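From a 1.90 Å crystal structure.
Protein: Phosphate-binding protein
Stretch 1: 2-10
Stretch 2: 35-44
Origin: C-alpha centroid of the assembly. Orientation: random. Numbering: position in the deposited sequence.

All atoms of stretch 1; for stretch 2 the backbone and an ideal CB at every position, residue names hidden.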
# COMPACT_ATOMS: atom_id res chain seq x y z
N SER A 2 5.99 23.94 9.10
CA SER A 2 4.70 24.72 9.25
C SER A 2 4.57 25.97 8.41
O SER A 2 3.49 26.34 8.06
CB SER A 2 4.45 25.11 10.67
OG SER A 2 3.09 25.43 10.76
N SER A 3 5.67 26.64 8.14
CA SER A 3 5.88 27.35 6.87
C SER A 3 6.26 26.37 5.71
O SER A 3 6.25 26.70 4.53
CB SER A 3 6.95 28.43 7.12
OG SER A 3 7.15 29.17 5.95
N VAL A 4 6.65 25.15 6.07
CA VAL A 4 7.01 24.14 5.14
C VAL A 4 5.91 23.06 5.10
O VAL A 4 5.37 22.67 6.16
CB VAL A 4 8.30 23.43 5.59
CG1 VAL A 4 8.73 22.47 4.53
CG2 VAL A 4 9.40 24.45 5.89
N LEU A 5 5.62 22.58 3.89
CA LEU A 5 4.78 21.37 3.69
C LEU A 5 5.67 20.21 3.31
O LEU A 5 6.38 20.26 2.32
CB LEU A 5 3.75 21.59 2.58
CG LEU A 5 2.80 20.44 2.29
CD1 LEU A 5 1.90 20.25 3.49
CD2 LEU A 5 1.95 20.71 1.05
N VAL A 6 5.64 19.16 4.10
CA VAL A 6 6.46 17.99 3.86
C VAL A 6 5.61 16.81 3.36
O VAL A 6 4.72 16.35 4.06
CB VAL A 6 7.23 17.58 5.16
CG1 VAL A 6 8.25 16.54 4.77
CG2 VAL A 6 7.93 18.79 5.76
N LEU A 7 5.92 16.33 2.16
CA LEU A 7 5.17 15.25 1.52
C LEU A 7 6.04 14.04 1.65
O LEU A 7 7.27 14.10 1.46
CB LEU A 7 4.91 15.54 0.05
CG LEU A 7 4.49 14.46 -0.96
CD1 LEU A 7 3.19 13.76 -0.65
CD2 LEU A 7 4.43 15.09 -2.33
N GLY A 8 5.41 12.91 1.94
CA GLY A 8 6.18 11.70 2.07
C GLY A 8 5.43 10.48 1.60
O GLY A 8 4.35 10.57 1.10
N ARG A 9 6.07 9.33 1.78
CA ARG A 9 5.46 8.04 1.70
C ARG A 9 6.45 7.05 2.32
O ARG A 9 7.64 7.33 2.48
CB ARG A 9 5.17 7.58 0.25
CG ARG A 9 6.41 7.45 -0.63
CD ARG A 9 6.09 6.65 -1.89
NE ARG A 9 5.93 5.24 -1.60
CZ ARG A 9 5.80 4.29 -2.52
NH1 ARG A 9 5.81 4.60 -3.81
NH2 ARG A 9 5.62 3.02 -2.17
N ILE A 10 5.93 5.89 2.63
CA ILE A 10 6.75 4.77 3.00
C ILE A 10 7.38 4.27 1.74
O ILE A 10 6.68 4.03 0.76
CB ILE A 10 5.88 3.66 3.62
CG1 ILE A 10 5.12 4.19 4.88
CG2 ILE A 10 6.74 2.46 3.97
CD1 ILE A 10 3.99 3.28 5.30
N UNK A 35 -2.32 29.93 3.13
CA UNK A 35 -2.40 29.32 4.48
C UNK A 35 -1.04 29.22 5.14
O UNK A 35 -0.84 28.44 6.05
CB UNK A 35 -3.03 27.93 4.40
N UNK A 36 -0.12 30.07 4.70
CA UNK A 36 1.14 30.20 5.37
C UNK A 36 2.22 29.28 4.80
O UNK A 36 3.34 29.34 5.26
CB UNK A 36 0.95 29.92 6.86
N UNK A 37 1.92 28.44 3.81
CA UNK A 37 2.98 27.55 3.24
C UNK A 37 3.83 28.34 2.27
O UNK A 37 3.29 28.97 1.38
CB UNK A 37 2.37 26.34 2.53
N UNK A 38 5.14 28.32 2.47
CA UNK A 38 6.07 28.98 1.59
C UNK A 38 6.93 28.01 0.82
O UNK A 38 7.43 28.34 -0.23
CB UNK A 38 6.96 29.94 2.39
N UNK A 39 7.14 26.81 1.33
CA UNK A 39 8.11 25.92 0.72
C UNK A 39 7.66 24.49 1.00
O UNK A 39 6.79 24.23 1.88
CB UNK A 39 9.52 26.18 1.25
N UNK A 40 8.22 23.60 0.22
CA UNK A 40 7.97 22.17 0.30
C UNK A 40 9.24 21.39 0.54
O UNK A 40 10.30 21.81 0.08
CB UNK A 40 7.29 21.68 -0.98
N UNK A 41 9.12 20.24 1.18
CA UNK A 41 10.18 19.24 1.29
C UNK A 41 9.61 17.83 1.11
O UNK A 41 8.43 17.61 1.33
CB UNK A 41 10.89 19.36 2.64
N UNK A 42 10.46 16.91 0.72
CA UNK A 42 10.10 15.51 0.63
C UNK A 42 10.83 14.78 1.77
O UNK A 42 12.03 15.00 1.98
CB UNK A 42 10.46 14.93 -0.74
N UNK A 43 10.12 13.89 2.45
CA UNK A 43 10.70 13.05 3.49
C UNK A 43 9.95 11.72 3.47
O UNK A 43 8.79 11.63 3.83
CB UNK A 43 10.62 13.72 4.86
N UNK A 44 10.66 10.70 3.05
CA UNK A 44 10.10 9.38 2.97
C UNK A 44 10.63 8.59 4.16
O UNK A 44 11.50 9.06 4.88
CB UNK A 44 10.44 8.71 1.64

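Position 35 has nothing of stretch 1 within 5.5 Å of its ideal CB, so the visible atoms set no preference; the deposited residue is Val35. Position 36 is decided by its own backbone: phi 92° and psi -2° would jam a CB against the carbonyl O of the preceding residue, which calls for glycine, and Gly36 is found.

At position 37 the CB lies sideways, 4.4 Å from Ser3 O and 4.9 Å from Leu5 CB. A medium-sized aliphatic chain could bring a branch close to Leu5 CB, and valine, leucine or isoleucine would all be plausible. Ile37 places CG2 4.0 Å from Leu5 CB.

Position 38 anchors through its backbone: its N donates to Ser3 O at 2.8 Å and 171°. Its CB, 3.6 Å from Ser3 OG, points sideways, leaving room for many polar or long chains. Arg38 sends its end away.

From 39 to 42 the strand runs parallel to strand 4-8, and the CB direction alternates. Position 39 pairs with Val4 and shares its face; Val4 CG2 is 5.0 Å from the CB and Ser3 OG lies farther off, to one side of it. A long chain, apolar near its base and polar at its tip, would suit. Arg39 packs CG 3.6 Å from Val4 CG2, and its NH1 comes 3.1 Å from Ser3 OG.

Position 40 points to the face of Leu5 and Leu7. Its ideal CB would stand 3.7 Å from Leu5 O, which permits a small side chain without demanding one. Gly40 brings CA to 3.2 Å from Leu5 O in a CA-H...O contact.

Position 41 returns to the valine face, its CB 4.2 Å from Val4 CG1 and 4.3 Å from Val6 CG2. Beta-branched or longer chains with an aliphatic base fit; no visible charge asks for an acid. Glu41 sets OE1 3.9 Å from Val4 CG1.

Position 42 points to the face of Leu5 and Leu7, its CB 4.0 Å from Leu7 O, so an aliphatic chain of moderate length could meet Leu7 there. Ile42 does so, CD1 to Leu7 CD2 being 4.0 Å.

At 43, the CB is 3.7 Å from Val6 CG1, inviting an apolar residue; Leu43 supplies it.

Position 44 has its CB already tight against Arg9 O at 3.2 Å, and the visible atoms leave several side chains possible. Met44 puts CG 4.0 Å from Arg9 CG before its end leads away.

Stretch 2, residues 35-44: VGIRRGEILM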
# COMPACT_ATOMS: atom_id res chain seq x y z
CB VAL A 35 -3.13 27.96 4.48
CG1 VAL A 35 -4.61 28.13 4.15
CG2 VAL A 35 -2.48 26.98 3.52
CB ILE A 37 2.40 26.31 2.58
CG1 ILE A 37 1.65 25.47 3.63
CG2 ILE A 37 3.44 25.50 1.85
CD1 ILE A 37 2.47 24.95 4.80
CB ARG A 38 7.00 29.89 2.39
CG ARG A 38 6.31 30.90 3.26
CD ARG A 38 5.70 32.02 2.46
NE ARG A 38 5.16 33.00 3.42
CZ ARG A 38 5.75 34.13 3.83
NH1 ARG A 38 6.93 34.55 3.35
NH2 ARG A 38 5.12 34.88 4.72
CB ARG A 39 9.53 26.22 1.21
CG ARG A 39 9.76 26.09 2.73
CD ARG A 39 11.10 26.72 3.23
NE ARG A 39 11.06 28.16 3.00
CZ ARG A 39 10.54 29.09 3.83
NH1 ARG A 39 10.07 28.80 5.05
NH2 ARG A 39 10.52 30.36 3.43
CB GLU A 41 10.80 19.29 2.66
CG GLU A 41 11.84 20.38 2.76
CD GLU A 41 12.20 20.77 4.15
OE1 GLU A 41 11.77 20.13 5.12
OE2 GLU A 41 12.93 21.77 4.25
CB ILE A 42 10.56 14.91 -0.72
CG1 ILE A 42 9.88 15.63 -1.92
CG2 ILE A 42 10.32 13.40 -0.78
CD1 ILE A 42 8.38 15.52 -1.93
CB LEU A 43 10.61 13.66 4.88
CG LEU A 43 11.32 12.90 6.02
CD1 LEU A 43 12.79 12.59 5.74
CD2 LEU A 43 11.23 13.67 7.30
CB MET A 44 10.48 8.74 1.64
CG MET A 44 9.76 9.33 0.46
SD MET A 44 10.45 8.75 -1.10
CE MET A 44 11.87 9.83 -1.26
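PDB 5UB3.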